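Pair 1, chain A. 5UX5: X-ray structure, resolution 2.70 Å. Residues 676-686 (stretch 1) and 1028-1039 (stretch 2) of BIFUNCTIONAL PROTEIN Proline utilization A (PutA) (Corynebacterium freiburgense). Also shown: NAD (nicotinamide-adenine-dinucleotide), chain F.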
# COMPACT_ATOMS: atom_id res chain seq x y z
N ALA A 676 -19.82 -19.93 9.79
CA ALA A 676 -20.44 -20.35 8.55
C ALA A 676 -21.07 -21.72 8.68
O ALA A 676 -22.20 -21.93 8.21
CB ALA A 676 -19.43 -20.31 7.41
N SER A 677 -20.38 -22.67 9.34
CA SER A 677 -20.99 -23.99 9.56
C SER A 677 -22.21 -23.90 10.46
O SER A 677 -23.20 -24.61 10.26
CB SER A 677 -19.98 -24.99 10.13
OG SER A 677 -18.96 -24.35 10.86
N LEU A 678 -22.15 -23.01 11.45
CA LEU A 678 -23.29 -22.81 12.34
C LEU A 678 -24.52 -22.38 11.56
O LEU A 678 -25.57 -23.04 11.62
CB LEU A 678 -22.93 -21.76 13.39
CG LEU A 678 -24.00 -21.44 14.42
CD1 LEU A 678 -24.07 -22.54 15.43
CD2 LEU A 678 -23.68 -20.12 15.05
N PHE A 679 -24.41 -21.27 10.81
CA PHE A 679 -25.54 -20.75 10.04
C PHE A 679 -26.10 -21.82 9.12
O PHE A 679 -27.31 -22.08 9.09
CB PHE A 679 -25.11 -19.53 9.21
CG PHE A 679 -24.77 -18.29 10.01
CD1 PHE A 679 -24.88 -18.26 11.39
CD2 PHE A 679 -24.34 -17.13 9.36
CE1 PHE A 679 -24.58 -17.09 12.12
CE2 PHE A 679 -24.05 -15.97 10.07
CZ PHE A 679 -24.16 -15.94 11.45
N ARG A 680 -25.21 -22.48 8.37
CA ARG A 680 -25.67 -23.43 7.37
C ARG A 680 -26.36 -24.62 8.03
O ARG A 680 -27.36 -25.12 7.51
CB ARG A 680 -24.49 -23.87 6.50
CG ARG A 680 -23.80 -22.76 5.71
CD ARG A 680 -22.65 -23.33 4.93
NE ARG A 680 -23.08 -24.09 3.75
CZ ARG A 680 -22.26 -24.80 2.97
NH1 ARG A 680 -20.97 -24.90 3.25
NH2 ARG A 680 -22.74 -25.42 1.90
N GLY A 681 -25.88 -25.05 9.19
CA GLY A 681 -26.57 -26.08 9.94
C GLY A 681 -28.05 -25.79 10.14
O GLY A 681 -28.86 -26.71 10.17
N TRP A 682 -28.41 -24.52 10.32
CA TRP A 682 -29.80 -24.12 10.52
C TRP A 682 -30.63 -24.18 9.25
O TRP A 682 -31.87 -24.16 9.34
CB TRP A 682 -29.89 -22.69 11.04
CG TRP A 682 -29.23 -22.47 12.32
CD1 TRP A 682 -29.01 -23.39 13.28
CD2 TRP A 682 -28.68 -21.24 12.80
NE1 TRP A 682 -28.36 -22.82 14.34
CE2 TRP A 682 -28.14 -21.49 14.08
CE3 TRP A 682 -28.58 -19.94 12.27
CZ2 TRP A 682 -27.51 -20.51 14.84
CZ3 TRP A 682 -27.96 -18.96 13.02
CH2 TRP A 682 -27.43 -19.26 14.30
N LYS A 683 -29.99 -24.23 8.08
CA LYS A 683 -30.71 -24.28 6.80
C LYS A 683 -29.72 -24.76 5.73
O LYS A 683 -29.19 -23.94 4.97
CB LYS A 683 -31.32 -22.92 6.45
CG LYS A 683 -31.86 -22.73 5.04
CD LYS A 683 -32.49 -21.33 4.88
CE LYS A 683 -32.62 -20.93 3.40
NZ LYS A 683 -33.16 -19.54 3.26
N PRO A 684 -29.42 -26.07 5.69
CA PRO A 684 -28.27 -26.54 4.90
C PRO A 684 -28.37 -26.27 3.40
O PRO A 684 -27.34 -26.34 2.72
CB PRO A 684 -28.18 -28.04 5.22
CG PRO A 684 -28.94 -28.22 6.50
CD PRO A 684 -29.93 -27.09 6.63
N GLU A 685 -29.54 -25.97 2.86
CA GLU A 685 -29.59 -25.70 1.42
C GLU A 685 -29.28 -24.25 1.07
O GLU A 685 -29.27 -23.91 -0.12
CB GLU A 685 -30.97 -26.07 0.84
CG GLU A 685 -31.26 -27.57 0.89
CD GLU A 685 -32.53 -27.99 0.13
OE1 GLU A 685 -32.89 -27.38 -0.91
OE2 GLU A 685 -33.21 -28.91 0.62
N MET A 686 -28.94 -23.43 2.05
CA MET A 686 -28.85 -21.99 1.84
C MET A 686 -27.68 -21.61 0.95
O MET A 686 -26.61 -22.24 0.96
CB MET A 686 -28.73 -21.26 3.19
CG MET A 686 -27.37 -21.42 3.86
SD MET A 686 -26.90 -20.32 5.24
CE MET A 686 -28.30 -20.40 6.34
N ILE A 1028 -26.05 -35.08 2.05
CA ILE A 1028 -24.92 -34.42 1.41
C ILE A 1028 -24.88 -32.95 1.76
O ILE A 1028 -23.81 -32.41 2.05
CB ILE A 1028 -24.95 -34.63 -0.11
CG1 ILE A 1028 -24.76 -36.11 -0.42
CG2 ILE A 1028 -23.87 -33.78 -0.77
CD1 ILE A 1028 -25.36 -36.49 -1.72
N TYR A 1029 -26.04 -32.28 1.73
CA TYR A 1029 -26.11 -30.88 2.17
C TYR A 1029 -25.63 -30.73 3.61
O TYR A 1029 -24.85 -29.83 3.93
CB TYR A 1029 -27.53 -30.34 2.03
CG TYR A 1029 -28.00 -29.96 0.64
CD1 TYR A 1029 -27.44 -28.88 -0.04
CD2 TYR A 1029 -29.02 -30.68 -0.00
CE1 TYR A 1029 -27.88 -28.52 -1.32
CE2 TYR A 1029 -29.47 -30.33 -1.28
CZ TYR A 1029 -28.89 -29.25 -1.93
OH TYR A 1029 -29.32 -28.89 -3.18
N GLU A 1030 -26.10 -31.62 4.51
CA GLU A 1030 -25.73 -31.52 5.92
C GLU A 1030 -24.26 -31.73 6.13
O GLU A 1030 -23.65 -31.11 7.01
CB GLU A 1030 -26.50 -32.53 6.75
CG GLU A 1030 -27.94 -32.20 6.97
CD GLU A 1030 -28.74 -33.38 7.49
OE1 GLU A 1030 -28.21 -34.52 7.45
OE2 GLU A 1030 -29.88 -33.18 7.95
N TRP A 1031 -23.66 -32.63 5.36
CA TRP A 1031 -22.23 -32.85 5.51
C TRP A 1031 -21.45 -31.69 4.95
O TRP A 1031 -20.47 -31.25 5.55
CB TRP A 1031 -21.81 -34.15 4.85
CG TRP A 1031 -22.29 -35.36 5.58
CD1 TRP A 1031 -23.16 -35.40 6.63
CD2 TRP A 1031 -21.89 -36.72 5.33
NE1 TRP A 1031 -23.35 -36.70 7.04
CE2 TRP A 1031 -22.57 -37.53 6.26
CE3 TRP A 1031 -21.03 -37.32 4.41
CZ2 TRP A 1031 -22.41 -38.91 6.30
CZ3 TRP A 1031 -20.87 -38.69 4.45
CH2 TRP A 1031 -21.56 -39.47 5.39
N ALA A 1032 -21.90 -31.15 3.81
CA ALA A 1032 -21.25 -29.98 3.22
C ALA A 1032 -21.25 -28.80 4.18
O ALA A 1032 -20.30 -28.02 4.20
CB ALA A 1032 -21.92 -29.59 1.90
N ALA A 1033 -22.33 -28.64 4.96
CA ALA A 1033 -22.40 -27.53 5.90
C ALA A 1033 -21.41 -27.70 7.03
O ALA A 1033 -20.88 -26.70 7.54
CB ALA A 1033 -23.81 -27.39 6.47
N LEU A 1034 -21.11 -28.95 7.41
CA LEU A 1034 -20.14 -29.20 8.47
C LEU A 1034 -18.72 -28.93 8.01
O LEU A 1034 -17.93 -28.36 8.76
CB LEU A 1034 -20.27 -30.63 8.96
CG LEU A 1034 -21.51 -30.90 9.80
CD1 LEU A 1034 -21.73 -32.40 9.97
CD2 LEU A 1034 -21.35 -30.22 11.11
N ASN A 1035 -18.35 -29.33 6.79
CA ASN A 1035 -16.97 -29.19 6.36
C ASN A 1035 -16.77 -28.11 5.30
O ASN A 1035 -15.75 -28.13 4.60
CB ASN A 1035 -16.42 -30.54 5.88
CG ASN A 1035 -17.03 -31.04 4.58
OD1 ASN A 1035 -17.65 -30.30 3.82
ND2 ASN A 1035 -16.84 -32.33 4.31
N GLY A 1036 -17.71 -27.18 5.17
CA GLY A 1036 -17.55 -26.02 4.29
C GLY A 1036 -17.48 -26.28 2.79
O GLY A 1036 -16.91 -25.46 2.06
N SER A 1037 -18.03 -27.39 2.31
CA SER A 1037 -18.16 -27.64 0.88
C SER A 1037 -19.41 -26.94 0.33
O SER A 1037 -20.23 -26.40 1.08
CB SER A 1037 -18.22 -29.14 0.61
OG SER A 1037 -17.11 -29.83 1.16
N VAL A 1038 -19.57 -26.96 -0.98
CA VAL A 1038 -20.68 -26.26 -1.62
C VAL A 1038 -21.34 -27.19 -2.64
O VAL A 1038 -20.69 -27.74 -3.53
CB VAL A 1038 -20.22 -24.93 -2.27
CG1 VAL A 1038 -19.13 -25.15 -3.28
CG2 VAL A 1038 -21.40 -24.22 -2.89
N VAL A 1039 -22.64 -27.36 -2.49
CA VAL A 1039 -23.43 -28.17 -3.39
C VAL A 1039 -23.98 -27.22 -4.44
O VAL A 1039 -24.80 -26.36 -4.13
CB VAL A 1039 -24.57 -28.89 -2.63
CG1 VAL A 1039 -25.49 -29.62 -3.58
CG2 VAL A 1039 -24.00 -29.84 -1.59
PA NAD F . -18.17 -14.28 13.85
O1A NAD F . -17.72 -15.29 12.74
O2A NAD F . -18.59 -15.06 15.14
O5B NAD F . -19.44 -13.48 13.37
C5B NAD F . -19.40 -12.52 12.34
C4B NAD F . -20.80 -11.94 12.11
O4B NAD F . -21.84 -12.92 12.19
C3B NAD F . -21.11 -10.84 13.07
O3B NAD F . -21.96 -9.90 12.51
C2B NAD F . -21.75 -11.65 14.12
O2B NAD F . -22.39 -10.92 15.11
C1B NAD F . -22.62 -12.55 13.31
N9A NAD F . -23.09 -13.71 14.07
C8A NAD F . -22.31 -14.71 14.62
N7A NAD F . -23.10 -15.61 15.25
C5A NAD F . -24.45 -15.22 15.12
C6A NAD F . -25.66 -15.75 15.54
N6A NAD F . -25.76 -16.97 16.31
N1A NAD F . -26.80 -15.11 15.22
C2A NAD F . -26.80 -13.95 14.51
N3A NAD F . -25.62 -13.41 14.08
C4A NAD F . -24.45 -14.01 14.37
O3 NAD F . -16.95 -13.26 14.05
PN NAD F . -16.39 -12.59 15.40
O1N NAD F . -17.03 -13.10 16.67
O2N NAD F . -16.79 -11.14 15.37
O5D NAD F . -14.80 -12.83 15.37
C5D NAD F . -14.35 -14.18 15.35
C4D NAD F . -13.04 -14.46 14.60
O4D NAD F . -13.06 -14.19 13.22
C3D NAD F . -11.82 -13.75 15.06
O3D NAD F . -11.40 -14.07 16.33
C2D NAD F . -10.89 -14.31 14.05
O2D NAD F . -10.27 -15.43 14.58
C1D NAD F . -11.75 -14.58 12.85

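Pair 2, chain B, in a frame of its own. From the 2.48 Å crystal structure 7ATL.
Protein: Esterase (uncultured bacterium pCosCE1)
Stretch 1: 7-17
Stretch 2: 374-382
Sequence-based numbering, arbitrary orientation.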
# COMPACT_ATOMS: atom_id res chain seq x y z
N SER B 7 -27.04 -12.65 -0.48
CA SER B 7 -27.49 -11.42 -1.17
C SER B 7 -26.28 -10.55 -1.54
O SER B 7 -26.26 -9.95 -2.62
CB SER B 7 -28.44 -10.68 -0.29
OG SER B 7 -29.42 -10.04 -1.07
N LEU B 8 -25.30 -10.50 -0.64
CA LEU B 8 -24.02 -9.77 -0.79
C LEU B 8 -23.20 -10.45 -1.88
O LEU B 8 -22.79 -9.77 -2.86
CB LEU B 8 -23.30 -9.80 0.56
CG LEU B 8 -21.90 -9.20 0.60
CD1 LEU B 8 -21.96 -7.72 0.93
CD2 LEU B 8 -21.05 -9.93 1.62
N ALA B 9 -22.97 -11.76 -1.70
CA ALA B 9 -22.32 -12.64 -2.70
C ALA B 9 -22.88 -12.33 -4.10
O ALA B 9 -22.09 -12.11 -5.04
CB ALA B 9 -22.46 -14.08 -2.28
N LYS B 10 -24.20 -12.25 -4.23
CA LYS B 10 -24.91 -11.89 -5.49
C LYS B 10 -24.28 -10.59 -6.02
O LYS B 10 -23.69 -10.64 -7.11
CB LYS B 10 -26.42 -11.80 -5.22
CG LYS B 10 -27.35 -11.54 -6.41
CD LYS B 10 -27.16 -12.45 -7.62
CE LYS B 10 -27.16 -13.93 -7.31
NZ LYS B 10 -28.49 -14.42 -6.89
N ARG B 11 -24.36 -9.50 -5.25
CA ARG B 11 -24.02 -8.11 -5.70
C ARG B 11 -22.53 -8.05 -6.08
O ARG B 11 -22.22 -7.51 -7.17
CB ARG B 11 -24.32 -7.09 -4.59
CG ARG B 11 -25.80 -6.86 -4.33
CD ARG B 11 -26.04 -5.68 -3.40
NE ARG B 11 -25.39 -5.81 -2.09
CZ ARG B 11 -25.87 -6.48 -1.03
NH1 ARG B 11 -27.02 -7.14 -1.09
NH2 ARG B 11 -25.18 -6.52 0.09
N VAL B 12 -21.67 -8.60 -5.22
CA VAL B 12 -20.19 -8.52 -5.36
C VAL B 12 -19.74 -9.33 -6.58
O VAL B 12 -19.08 -8.74 -7.46
CB VAL B 12 -19.48 -8.98 -4.07
CG1 VAL B 12 -17.98 -9.10 -4.26
CG2 VAL B 12 -19.81 -8.05 -2.92
N GLN B 13 -20.11 -10.62 -6.61
CA GLN B 13 -19.94 -11.51 -7.79
C GLN B 13 -20.36 -10.78 -9.07
O GLN B 13 -19.63 -10.84 -10.09
CB GLN B 13 -20.79 -12.77 -7.60
CG GLN B 13 -20.52 -13.84 -8.64
CD GLN B 13 -19.10 -14.32 -8.49
OE1 GLN B 13 -18.64 -14.56 -7.38
NE2 GLN B 13 -18.40 -14.45 -9.61
N GLY B 14 -21.52 -10.11 -9.04
CA GLY B 14 -22.07 -9.38 -10.20
C GLY B 14 -21.10 -8.33 -10.69
O GLY B 14 -20.89 -8.26 -11.90
N VAL B 15 -20.53 -7.55 -9.77
CA VAL B 15 -19.60 -6.43 -10.09
C VAL B 15 -18.32 -6.99 -10.71
O VAL B 15 -17.81 -6.37 -11.65
CB VAL B 15 -19.31 -5.55 -8.85
CG1 VAL B 15 -18.14 -4.60 -9.08
CG2 VAL B 15 -20.53 -4.75 -8.42
N SER B 16 -17.83 -8.12 -10.21
CA SER B 16 -16.58 -8.78 -10.67
C SER B 16 -16.79 -9.39 -12.06
O SER B 16 -15.93 -9.17 -12.94
CB SER B 16 -16.12 -9.80 -9.69
OG SER B 16 -15.76 -9.20 -8.44
N GLN B 17 -17.90 -10.11 -12.25
CA GLN B 17 -18.20 -10.80 -13.53
C GLN B 17 -18.37 -9.74 -14.62
O GLN B 17 -17.77 -9.91 -15.70
CB GLN B 17 -19.43 -11.71 -13.42
CG GLN B 17 -19.51 -12.79 -14.50
CD GLN B 17 -18.16 -13.43 -14.74
OE1 GLN B 17 -17.54 -13.99 -13.83
NE2 GLN B 17 -17.66 -13.30 -15.96
N LEU B 374 -14.72 0.95 -6.32
CA LEU B 374 -15.90 1.71 -5.83
C LEU B 374 -17.18 0.87 -5.94
O LEU B 374 -18.02 0.93 -5.00
CB LEU B 374 -16.04 3.01 -6.63
CG LEU B 374 -14.89 4.01 -6.50
CD1 LEU B 374 -15.33 5.41 -6.94
CD2 LEU B 374 -14.33 4.02 -5.08
N GLN B 375 -17.33 0.13 -7.03
CA GLN B 375 -18.53 -0.71 -7.27
C GLN B 375 -18.48 -1.89 -6.30
O GLN B 375 -19.56 -2.32 -5.87
CB GLN B 375 -18.58 -1.26 -8.69
CG GLN B 375 -18.85 -0.21 -9.75
CD GLN B 375 -18.38 -0.74 -11.08
OE1 GLN B 375 -17.52 -1.62 -11.16
NE2 GLN B 375 -18.96 -0.21 -12.14
N ILE B 376 -17.29 -2.39 -5.99
CA ILE B 376 -17.14 -3.42 -4.92
C ILE B 376 -17.60 -2.78 -3.60
O ILE B 376 -18.45 -3.39 -2.92
CB ILE B 376 -15.70 -3.95 -4.83
CG1 ILE B 376 -15.33 -4.75 -6.08
CG2 ILE B 376 -15.54 -4.77 -3.55
CD1 ILE B 376 -15.95 -6.14 -6.14
N ARG B 377 -17.06 -1.60 -3.29
CA ARG B 377 -17.38 -0.84 -2.06
C ARG B 377 -18.90 -0.78 -1.93
O ARG B 377 -19.45 -1.25 -0.91
CB ARG B 377 -16.74 0.56 -2.13
CG ARG B 377 -17.18 1.49 -1.01
CD ARG B 377 -17.00 2.96 -1.32
NE ARG B 377 -17.82 3.42 -2.41
CZ ARG B 377 -17.85 4.67 -2.89
NH1 ARG B 377 -17.08 5.61 -2.36
NH2 ARG B 377 -18.64 4.96 -3.90
N ASP B 378 -19.56 -0.27 -2.97
CA ASP B 378 -21.04 -0.17 -3.07
C ASP B 378 -21.70 -1.55 -2.87
O ASP B 378 -22.68 -1.63 -2.09
CB ASP B 378 -21.39 0.52 -4.39
CG ASP B 378 -21.07 2.00 -4.37
OD1 ASP B 378 -20.41 2.44 -3.39
OD2 ASP B 378 -21.49 2.70 -5.29
N ALA B 379 -21.20 -2.62 -3.48
CA ALA B 379 -21.77 -3.97 -3.31
C ALA B 379 -21.70 -4.40 -1.84
O ALA B 379 -22.59 -5.13 -1.42
CB ALA B 379 -21.07 -4.98 -4.20
N VAL B 380 -20.68 -3.98 -1.09
CA VAL B 380 -20.54 -4.41 0.34
C VAL B 380 -21.67 -3.78 1.16
O VAL B 380 -22.29 -4.51 1.95
CB VAL B 380 -19.14 -4.08 0.89
CG1 VAL B 380 -19.04 -4.35 2.39
CG2 VAL B 380 -18.07 -4.85 0.15
N TYR B 381 -21.99 -2.51 0.93
CA TYR B 381 -23.00 -1.75 1.72
C TYR B 381 -24.41 -1.82 1.08
O TYR B 381 -25.33 -1.22 1.65
CB TYR B 381 -22.51 -0.31 1.90
CG TYR B 381 -21.26 -0.10 2.73
CD1 TYR B 381 -20.01 -0.02 2.15
CD2 TYR B 381 -21.33 0.09 4.09
CE1 TYR B 381 -18.86 0.20 2.90
CE2 TYR B 381 -20.20 0.32 4.86
CZ TYR B 381 -18.95 0.38 4.27
OH TYR B 381 -17.84 0.62 5.05
N GLY B 382 -24.61 -2.49 -0.07
CA GLY B 382 -25.94 -2.74 -0.68
C GLY B 382 -26.80 -1.49 -0.84
O GLY B 382 -26.29 -0.49 -1.32

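Both pairs set two helices side by side, running nearly antiparallel: the axes approach to 8.1 Å at 161° in pair 1 and to 8.5 Å at 168° in pair 2. Fourteen central residues superpose with an RMSD of 0.9 Å, and near its end the second stretch has a matching glycine with positive phi, Gly A1036 or Gly B382, and positive phi by itself favours glycine.

The fixed point is an alanine. The CA atoms of Ala A1033 and Ala B379 fall 0.2 Å apart after superposition, and each residue is covered heavily by the opposing stretch. The small side chain sits where the backbones come close: Ser A677 CA to Ala A1033 CA is 5.3 Å and, at a different position of the first helix, Val B12 CA to Ala B379 CA is 5.2 Å. An arginine is the second shared element. Arg A680 matches Arg B11; both point CA-to-CB toward the partner helix and lay CB against the alanine, Arg A680 CB to Ala A1033 CB at 3.6 Å and Arg B11 CB to Ala B379 CB at 3.9 Å.

The two arginines share m and t for chi1 and chi2 and part at chi3, p in Arg A680 and m in Arg B11. Arg A680 reaches past the helix, where NH1 and NH2 both donate to Ser A1037 O, at 2.7 and 2.8 Å; Ala A1033 CA lies over one face of its guanidinium. Arg B11 turns to a carbonyl of the second helix instead: NE donates to Ala B379 O at 3.0 Å, with a weak bond from NH2 to the same Ala B379 O at 3.3 Å, while Gly B382 CA lies over a guanidinium face. A CB on Gly B382 would sit tightly against Arg B11 CZ.

Around this shared centre the filling differs. Gly A681 takes the place of Val B12, so pair 1 has only backbone to offer, Gly A681 N lying 4.1 Å from Ala A1033 CB, whereas Val B12 CG2 packs on Ala B379 CB at 3.6 Å. Ser A677, matching Leu B8, brings CB to 3.2 Å from Ala A1033 O; Leu B8 brings CD1 to 3.6 Å from the matching Ala B379 O and 3.4 Å from Val B380 O.

At the other end, Pro A684 matches Val B15, more loosely, with CA atoms 1.5 Å apart, although the first helix of pair 1 has already given way to a turn while that of pair 2 continues. Pro A684 CB meets Tyr A1029 CB at 4.0 Å, and Glu A685 CG sits over the tyrosine ring face, 3.8 Å from its centroid. In pair 2 Val B15 CG1 packs on Gln B375 CB at 3.4 Å and reaches Ile B376 CD1 at 4.0 Å. What the two pairs share is an alanine under the CB of an arginine, while the neighbouring positions differ.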